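Side-chain contacts in cytosolic phospholipase A2 delta (Homo sapiens, PDB 5IZ5), which hydrolyses glycerophospholipids at the sn-2 position in a calcium-dependent manner, with a preference for linoleic acid, releasing a lysophospholipid and a free fatty acid: residues B[299-302]-B[303-307]; B[683-686]-B[687-691]; B[776-779]-B[780-783]. The protein carries 3 engineered substitutions. All blocks are in the same frame, centred on the assembly; numbering follows the deposited sequence.

Contact 1: B[299-302]-B[303-307]; sequences SRRK and QVVAK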
loop_
_atom_site.group_PDB
_atom_site.type_symbol
_atom_site.label_atom_id
_atom_site.label_comp_id
_atom_site.label_asym_id
_atom_site.label_seq_id
_atom_site.Cartn_x
_atom_site.Cartn_y
_atom_site.Cartn_z
ATOM N N SER B 299 -21.499 -8.783 -12.461
ATOM C CA SER B 299 -22.803 -9.170 -13.016
ATOM C C SER B 299 -23.473 -7.987 -13.699
ATOM O O SER B 299 -23.971 -8.113 -14.814
ATOM C CB SER B 299 -23.714 -9.789 -11.942
ATOM O OG SER B 299 -24.182 -8.838 -10.990
ATOM N N ARG B 300 -23.446 -6.827 -13.051
ATOM C CA ARG B 300 -23.989 -5.610 -13.641
ATOM C C ARG B 300 -23.230 -5.203 -14.908
ATOM O O ARG B 300 -23.840 -4.925 -15.945
ATOM C CB ARG B 300 -23.978 -4.476 -12.602
ATOM C CG ARG B 300 -25.012 -4.661 -11.506
ATOM C CD ARG B 300 -25.149 -3.500 -10.537
ATOM N NE ARG B 300 -23.896 -2.817 -10.175
ATOM C CZ ARG B 300 -23.192 -3.036 -9.060
ATOM N NH1 ARG B 300 -23.573 -3.943 -8.169
ATOM N NH2 ARG B 300 -22.086 -2.337 -8.834
ATOM N N ARG B 301 -21.903 -5.208 -14.839
ATOM C CA ARG B 301 -21.078 -4.740 -15.951
ATOM C C ARG B 301 -21.174 -5.662 -17.167
ATOM O O ARG B 301 -21.200 -5.191 -18.296
ATOM C CB ARG B 301 -19.609 -4.590 -15.517
ATOM C CG ARG B 301 -18.679 -3.991 -16.565
ATOM C CD ARG B 301 -19.121 -2.601 -16.992
ATOM N NE ARG B 301 -18.222 -2.013 -17.975
ATOM C CZ ARG B 301 -18.424 -0.840 -18.570
ATOM N NH1 ARG B 301 -19.501 -0.108 -18.288
ATOM N NH2 ARG B 301 -17.545 -0.395 -19.458
ATOM N N LYS B 302 -21.217 -6.968 -16.933
ATOM C CA LYS B 302 -21.230 -7.942 -18.031
ATOM C C LYS B 302 -22.471 -7.878 -18.917
ATOM O O LYS B 302 -22.415 -8.279 -20.082
ATOM C CB LYS B 302 -21.017 -9.359 -17.506
ATOM C CG LYS B 302 -19.556 -9.622 -17.190
ATOM C CD LYS B 302 -19.343 -10.975 -16.540
ATOM C CE LYS B 302 -17.892 -11.124 -16.113
ATOM N NZ LYS B 302 -17.637 -12.452 -15.497
ATOM N N GLN B 303 -23.581 -7.383 -18.371
ATOM C CA GLN B 303 -24.759 -7.099 -19.191
ATOM C C GLN B 303 -24.468 -5.983 -20.178
ATOM O O GLN B 303 -24.818 -6.087 -21.354
ATOM C CB GLN B 303 -25.957 -6.701 -18.330
ATOM C CG GLN B 303 -26.694 -7.894 -17.736
ATOM C CD GLN B 303 -27.575 -8.575 -18.779
ATOM O OE1 GLN B 303 -28.675 -8.106 -19.081
ATOM N NE2 GLN B 303 -27.083 -9.669 -19.352
ATOM N N VAL B 304 -23.827 -4.920 -19.695
ATOM C CA VAL B 304 -23.476 -3.785 -20.549
ATOM C C VAL B 304 -22.444 -4.210 -21.594
ATOM O O VAL B 304 -22.513 -3.793 -22.746
ATOM C CB VAL B 304 -22.948 -2.577 -19.734
ATOM C CG1 VAL B 304 -22.514 -1.443 -20.655
ATOM C CG2 VAL B 304 -24.014 -2.073 -18.766
ATOM N N VAL B 305 -21.503 -5.055 -21.187
ATOM C CA VAL B 305 -20.473 -5.563 -22.095
ATOM C C VAL B 305 -21.056 -6.498 -23.161
ATOM O O VAL B 305 -20.715 -6.390 -24.340
ATOM C CB VAL B 305 -19.356 -6.297 -21.324
ATOM C CG1 VAL B 305 -18.376 -6.959 -22.280
ATOM C CG2 VAL B 305 -18.614 -5.331 -20.402
ATOM N N ALA B 306 -21.927 -7.413 -22.745
ATOM C CA ALA B 306 -22.579 -8.346 -23.675
ATOM C C ALA B 306 -23.294 -7.591 -24.793
ATOM O O ALA B 306 -23.144 -7.919 -25.974
ATOM C CB ALA B 306 -23.566 -9.232 -22.932
ATOM N N LYS B 307 -24.055 -6.569 -24.409
ATOM C CA LYS B 307 -24.774 -5.729 -25.366
ATOM C C LYS B 307 -23.809 -5.005 -26.302
ATOM O O LYS B 307 -23.949 -5.078 -27.524
ATOM C CB LYS B 307 -25.648 -4.696 -24.648
ATOM C CG LYS B 307 -27.031 -4.520 -25.255
ATOM C CD LYS B 307 -27.618 -3.153 -24.936
ATOM C CE LYS B 307 -26.889 -2.041 -25.676
ATOM N NZ LYS B 307 -27.524 -0.717 -25.436
#

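Contact 2: B[683-686]-B[687-691]; sequences PFEA and LQQTE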
loop_
_atom_site.group_PDB
_atom_site.type_symbol
_atom_site.label_atom_id
_atom_site.label_comp_id
_atom_site.label_asym_id
_atom_site.label_seq_id
_atom_site.Cartn_x
_atom_site.Cartn_y
_atom_site.Cartn_z
ATOM N N PRO B 683 9.342 1.881 -25.584
ATOM C CA PRO B 683 7.913 1.557 -25.535
ATOM C C PRO B 683 7.571 0.111 -25.150
ATOM O O PRO B 683 6.418 -0.158 -24.812
ATOM C CB PRO B 683 7.451 1.819 -26.969
ATOM C CG PRO B 683 8.690 1.772 -27.796
ATOM C CD PRO B 683 9.752 2.337 -26.919
ATOM N N PHE B 684 8.540 -0.806 -25.218
ATOM C CA PHE B 684 8.310 -2.202 -24.837
ATOM C C PHE B 684 8.926 -2.562 -23.494
ATOM O O PHE B 684 8.708 -3.671 -23.003
ATOM C CB PHE B 684 8.853 -3.150 -25.908
ATOM C CG PHE B 684 8.275 -2.911 -27.261
ATOM C CD1 PHE B 684 6.975 -3.298 -27.546
ATOM C CD2 PHE B 684 9.028 -2.295 -28.249
ATOM C CE1 PHE B 684 6.439 -3.077 -28.797
ATOM C CE2 PHE B 684 8.497 -2.074 -29.502
ATOM C CZ PHE B 684 7.201 -2.463 -29.779
ATOM N N GLU B 685 9.679 -1.632 -22.902
ATOM C CA GLU B 685 10.412 -1.899 -21.663
ATOM C C GLU B 685 9.476 -2.359 -20.554
ATOM O O GLU B 685 9.683 -3.420 -19.967
ATOM C CB GLU B 685 11.178 -0.649 -21.216
ATOM C CG GLU B 685 11.981 -0.816 -19.928
ATOM C CD GLU B 685 12.730 0.437 -19.497
ATOM O OE1 GLU B 685 12.845 1.417 -20.273
ATOM O OE2 GLU B 685 13.234 0.423 -18.360
ATOM N N ALA B 686 8.445 -1.560 -20.284
ATOM C CA ALA B 686 7.481 -1.865 -19.236
ATOM C C ALA B 686 6.848 -3.232 -19.464
ATOM O O ALA B 686 6.796 -4.029 -18.539
ATOM C CB ALA B 686 6.403 -0.783 -19.148
ATOM N N LEU B 687 6.383 -3.501 -20.688
ATOM C CA LEU B 687 5.739 -4.785 -21.000
ATOM C C LEU B 687 6.691 -5.959 -20.768
ATOM O O LEU B 687 6.278 -6.995 -20.258
ATOM C CB LEU B 687 5.195 -4.839 -22.442
ATOM C CG LEU B 687 3.673 -4.852 -22.654
ATOM C CD1 LEU B 687 3.381 -5.100 -24.124
ATOM C CD2 LEU B 687 2.968 -5.906 -21.814
ATOM N N GLN B 688 7.957 -5.790 -21.149
ATOM C CA GLN B 688 8.965 -6.852 -20.999
ATOM C C GLN B 688 9.319 -7.145 -19.551
ATOM O O GLN B 688 9.474 -8.313 -19.165
ATOM C CB GLN B 688 10.235 -6.517 -21.784
ATOM C CG GLN B 688 10.051 -6.707 -23.275
ATOM C CD GLN B 688 11.297 -6.417 -24.082
ATOM O OE1 GLN B 688 11.981 -5.414 -23.863
ATOM N NE2 GLN B 688 11.604 -7.300 -25.020
ATOM N N GLN B 689 9.427 -6.090 -18.749
ATOM C CA GLN B 689 9.721 -6.256 -17.339
ATOM C C GLN B 689 8.544 -6.947 -16.693
ATOM O O GLN B 689 8.742 -7.873 -15.902
ATOM C CB GLN B 689 9.937 -4.913 -16.656
ATOM C CG GLN B 689 11.008 -4.035 -17.303
ATOM C CD GLN B 689 11.823 -3.265 -16.287
ATOM O OE1 GLN B 689 11.710 -2.042 -16.195
ATOM N NE2 GLN B 689 12.635 -3.972 -15.506
ATOM N N THR B 690 7.321 -6.518 -17.032
ATOM C CA THR B 690 6.143 -7.191 -16.470
ATOM C C THR B 690 6.118 -8.668 -16.864
ATOM O O THR B 690 5.767 -9.500 -16.046
ATOM C CB THR B 690 4.746 -6.528 -16.670
ATOM O OG1 THR B 690 3.834 -7.495 -17.208
ATOM C CG2 THR B 690 4.770 -5.306 -17.535
ATOM N N GLU B 691 6.502 -8.998 -18.098
ATOM C CA GLU B 691 6.529 -10.401 -18.529
ATOM C C GLU B 691 7.505 -11.225 -17.686
ATOM O O GLU B 691 7.173 -12.317 -17.232
ATOM C CB GLU B 691 6.895 -10.538 -20.006
ATOM C CG GLU B 691 6.726 -11.983 -20.502
ATOM C CD GLU B 691 8.022 -12.768 -20.541
ATOM O OE1 GLU B 691 9.023 -12.245 -21.075
ATOM O OE2 GLU B 691 8.031 -13.918 -20.042
HETATM O O HOH W 1 6.109 -1.396 -22.323
#

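Contact 3: B[776-779]-B[780-783]; sequences TYKE and EDFE. With SO4 (sulfate ion), chain M.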
loop_
_atom_site.group_PDB
_atom_site.type_symbol
_atom_site.label_atom_id
_atom_site.label_comp_id
_atom_site.label_asym_id
_atom_site.label_seq_id
_atom_site.Cartn_x
_atom_site.Cartn_y
_atom_site.Cartn_z
ATOM N N THR B 776 2.625 22.578 -17.839
ATOM C CA THR B 776 2.027 23.640 -18.644
ATOM C C THR B 776 2.103 23.266 -20.119
ATOM O O THR B 776 3.182 23.236 -20.705
ATOM C CB THR B 776 2.729 24.988 -18.422
ATOM O OG1 THR B 776 2.885 25.215 -17.017
ATOM C CG2 THR B 776 1.915 26.128 -19.039
ATOM N N TYR B 777 0.948 22.951 -20.697
ATOM C CA TYR B 777 0.839 22.583 -22.104
ATOM C C TYR B 777 0.116 23.701 -22.833
ATOM O O TYR B 777 -0.983 24.082 -22.439
ATOM C CB TYR B 777 0.017 21.299 -22.261
ATOM C CG TYR B 777 0.718 19.988 -21.953
ATOM C CD1 TYR B 777 0.200 18.789 -22.430
ATOM C CD2 TYR B 777 1.889 19.935 -21.202
ATOM C CE1 TYR B 777 0.817 17.580 -22.160
ATOM C CE2 TYR B 777 2.513 18.727 -20.932
ATOM C CZ TYR B 777 1.970 17.552 -21.410
ATOM O OH TYR B 777 2.589 16.352 -21.142
ATOM N N LYS B 778 0.729 24.232 -23.888
ATOM C CA LYS B 778 0.010 25.100 -24.821
ATOM C C LYS B 778 -1.109 24.270 -25.432
ATOM O O LYS B 778 -0.907 23.093 -25.734
ATOM C CB LYS B 778 0.941 25.609 -25.916
ATOM C CG LYS B 778 1.983 26.600 -25.424
ATOM C CD LYS B 778 3.246 26.581 -26.274
ATOM C CE LYS B 778 2.976 26.987 -27.714
ATOM N NZ LYS B 778 4.245 27.226 -28.453
ATOM N N GLU B 779 -2.289 24.862 -25.588
ATOM C CA GLU B 779 -3.447 24.123 -26.107
ATOM C C GLU B 779 -3.108 23.435 -27.424
ATOM O O GLU B 779 -3.559 22.324 -27.692
ATOM C CB GLU B 779 -4.663 25.041 -26.263
ATOM C CG GLU B 779 -5.143 25.630 -24.940
ATOM C CD GLU B 779 -6.635 25.926 -24.893
ATOM O OE1 GLU B 779 -7.108 26.384 -23.832
ATOM O OE2 GLU B 779 -7.342 25.699 -25.898
ATOM N N GLU B 780 -2.280 24.104 -28.218
ATOM C CA GLU B 780 -1.697 23.543 -29.431
ATOM C C GLU B 780 -1.051 22.176 -29.174
ATOM O O GLU B 780 -1.366 21.201 -29.853
ATOM C CB GLU B 780 -0.646 24.519 -29.975
ATOM C CG GLU B 780 -0.462 24.519 -31.481
ATOM C CD GLU B 780 0.599 25.517 -31.939
ATOM O OE1 GLU B 780 0.802 25.647 -33.168
ATOM O OE2 GLU B 780 1.230 26.170 -31.074
ATOM N N ASP B 781 -0.151 22.117 -28.190
ATOM C CA ASP B 781 0.574 20.884 -27.846
ATOM C C ASP B 781 -0.310 19.823 -27.192
ATOM O O ASP B 781 -0.084 18.627 -27.368
ATOM C CB ASP B 781 1.754 21.190 -26.915
ATOM C CG ASP B 781 2.863 21.973 -27.599
ATOM O OD1 ASP B 781 3.025 21.844 -28.831
ATOM O OD2 ASP B 781 3.585 22.711 -26.896
ATOM N N PHE B 782 -1.295 20.263 -26.414
ATOM C CA PHE B 782 -2.263 19.354 -25.804
ATOM C C PHE B 782 -3.037 18.613 -26.886
ATOM O O PHE B 782 -3.125 17.383 -26.860
ATOM C CB PHE B 782 -3.239 20.137 -24.922
ATOM C CG PHE B 782 -4.288 19.282 -24.263
ATOM C CD1 PHE B 782 -4.125 18.843 -22.954
ATOM C CD2 PHE B 782 -5.443 18.921 -24.944
ATOM C CE1 PHE B 782 -5.089 18.058 -22.337
ATOM C CE2 PHE B 782 -6.411 18.138 -24.333
ATOM C CZ PHE B 782 -6.234 17.707 -23.026
ATOM N N GLU B 783 -3.590 19.377 -27.831
ATOM C CA GLU B 783 -4.435 18.823 -28.897
ATOM C C GLU B 783 -3.705 17.805 -29.763
ATOM O O GLU B 783 -4.253 16.753 -30.071
ATOM C CB GLU B 783 -5.022 19.937 -29.773
ATOM C CG GLU B 783 -6.165 20.700 -29.117
ATOM C CD GLU B 783 -7.415 19.853 -28.919
ATOM O OE1 GLU B 783 -7.849 19.188 -29.879
ATOM O OE2 GLU B 783 -7.971 19.845 -27.801
HETATM S S SO4 M . 3.702 28.772 -16.450
HETATM O O1 SO4 M . 3.189 29.178 -17.780
HETATM O O2 SO4 M . 3.212 27.415 -16.117
HETATM O O3 SO4 M . 5.179 28.779 -16.468
HETATM O O4 SO4 M . 3.238 29.726 -15.421
#

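Contact 1: B[299-302]-B[303-307]
Two turns of the helix 292-313 bring Arg301 against Val304 and Val305, the i to i+3 and i to i+4 neighbours on one side of a regular alpha-helix. The backbone evidence is direct: Val305 N donates to Arg301 O at 2.9 Å, with the donor in the plane of that carbonyl, and Ala306 N donates to Lys302 O at 2.8 Å, from a position 37° out of the carbonyl plane. Gln303 N makes a weak bond, bent to 133° at the hydrogen, to Arg300 O.

Two valine methyls flank Arg301 on the helix side. Arg301 places CG opposite its own backbone N (chi1 -175°) and then bends at chi2, so that the stem passes Val305 CG2 before the guanidinium leaves the helix. Val305 CG2 lies 4.1 Å from Arg301 CG and equally far from Arg301 NE; the two side chains run at about a right angle to each other. The same methyl sits 3.3 Å from Arg301 O, the acceptor of the Val305 amide. From the neighbouring position Val304 CG1 comes within 4.1 Å of Arg301 NH1, at a slant to the guanidinium plane, so the valines touch the group without stacking on it. The Arg301 N-H groups are used elsewhere: NH2 donates to Val358 O and NH1 to Gly459 O. These bonds on separate loops probably fix the rotation of this buried charge more firmly than the methyl contacts do.

Arg300 turns to Leu456 O, while Gln303 is exposed, its chain bent at chi2, and its CG passes Ser299 O. On the buried face of the helix, Val305 packs on Val324 and Thr359 and Arg301 on Pro462, which seats the helix over loops next to the strands 327-331, 360-363 and 463-471 of the mixed sheet.

Contact 2: B[683-686]-B[687-691]
Gln688 lies alongside the carbonyl of Phe684 at the start of helix 685-696. Its N donates to Phe684 O at 2.9 Å, while its CG rests 3.3 Å from the same oxygen. With CG beside the backbone N (chi1 -75°) and the chain extended beyond it, Gln688 OE1 ends 4.4 Å from Phe684 CB, and NE2 makes a weak hydrogen bond to Val704 O. Replacing Gln688 by an alanine would probably uncover the Phe684 carbonyl, where CG now rests, and cost Val704 O its weak amide donor.

The tight part is the buried one: Ala686 lies against Asp677, and Leu687 against Phe701 and Phe720. A water donates to Pro683 O and accepts from Leu687 N at 2.7 Å, bridging the loop to the first turn. The solvent side is looser: Glu685 and Gln689 run alongside each other, joined by the backbone bond from Gln689 N to Glu685 O at 2.9 Å, yet Glu685 OE2 and Gln689 OE1 are 3.6 Å apart, two acceptors, the carboxylate and amide planes being 34° apart.

Phe684 meets His718 edge-to-face and touches Phe720, and Leu687 reaches Leu731 and His733, so the turn sits against strands 718-720 and 730-734.

Contact 3: B[776-779]-B[780-783]
The N-terminus of helix 779-794 carries this contact, with Lys778 at the N-cap position and Tyr777 just before it packing back on Phe782. Lys778 O receives Phe782 N at 2.9 Å and a second, weak bond from Asp781 N, bent to 116° at the hydrogen. Glu783 N to Glu779 O (3.0 Å) continues the first turn.

The aromatic pair is a loose one: Tyr777 CD1 approaches Phe782 CD1 at 4.4 Å, obliquely, and is 4.2 Å from Phe782 CA. Phe782 has CG opposite its backbone N (chi1 179°), which sets its ring against Ile389 and Arg393 of helix 386-397, while Tyr777 meets Tyr770 edge-to-face and packs on Ala336 and Thr340.

Lys778 itself runs beside Glu780, its NZ 4.1 Å from Glu780 OE2, beyond a salt bridge; the stronger partner of Glu780 is Arg784. Lys778 CD also lies 3.9 Å from Asp781 OD2. Acidic side chains gathered at a helix start would be expected to interact favourably with its dipole.

Thr776 OG1 is modelled as donating to sulfate O2 at 2.4 Å, too short for the exact distance to be trusted; Ser399, Ser581 and two backbone amides also bind this probably crystallisation-derived ion. Such a loop-to-helix entry, with the carbonyl of the N-cap residue taking the first i to i+4 bond, is the ordinary start of an alpha-helix.

Overall arrangement
All three contacts belong to the catalytic PLA2c region and follow one another along the chain, yet none touches another: nearest atoms are about 21 Å apart for contacts 1 and 2, about 22 Å for 1 and 3, and about 16 Å for 2 and 3. Their relation to the catalytic centre differs. In contact 3 the Tyr777 side chain comes within about 7 Å of the substrate-binding Gly335, and in contact 2 the Ala686 side chain is about 11 Å from Gly334 and about 12 Å from the nucleophile Ser365. Contact 1 lies away from these sites. Contacts 1 and 2 border the mixed sheet, whereas contact 3 packs on helices 335-351 and 386-397.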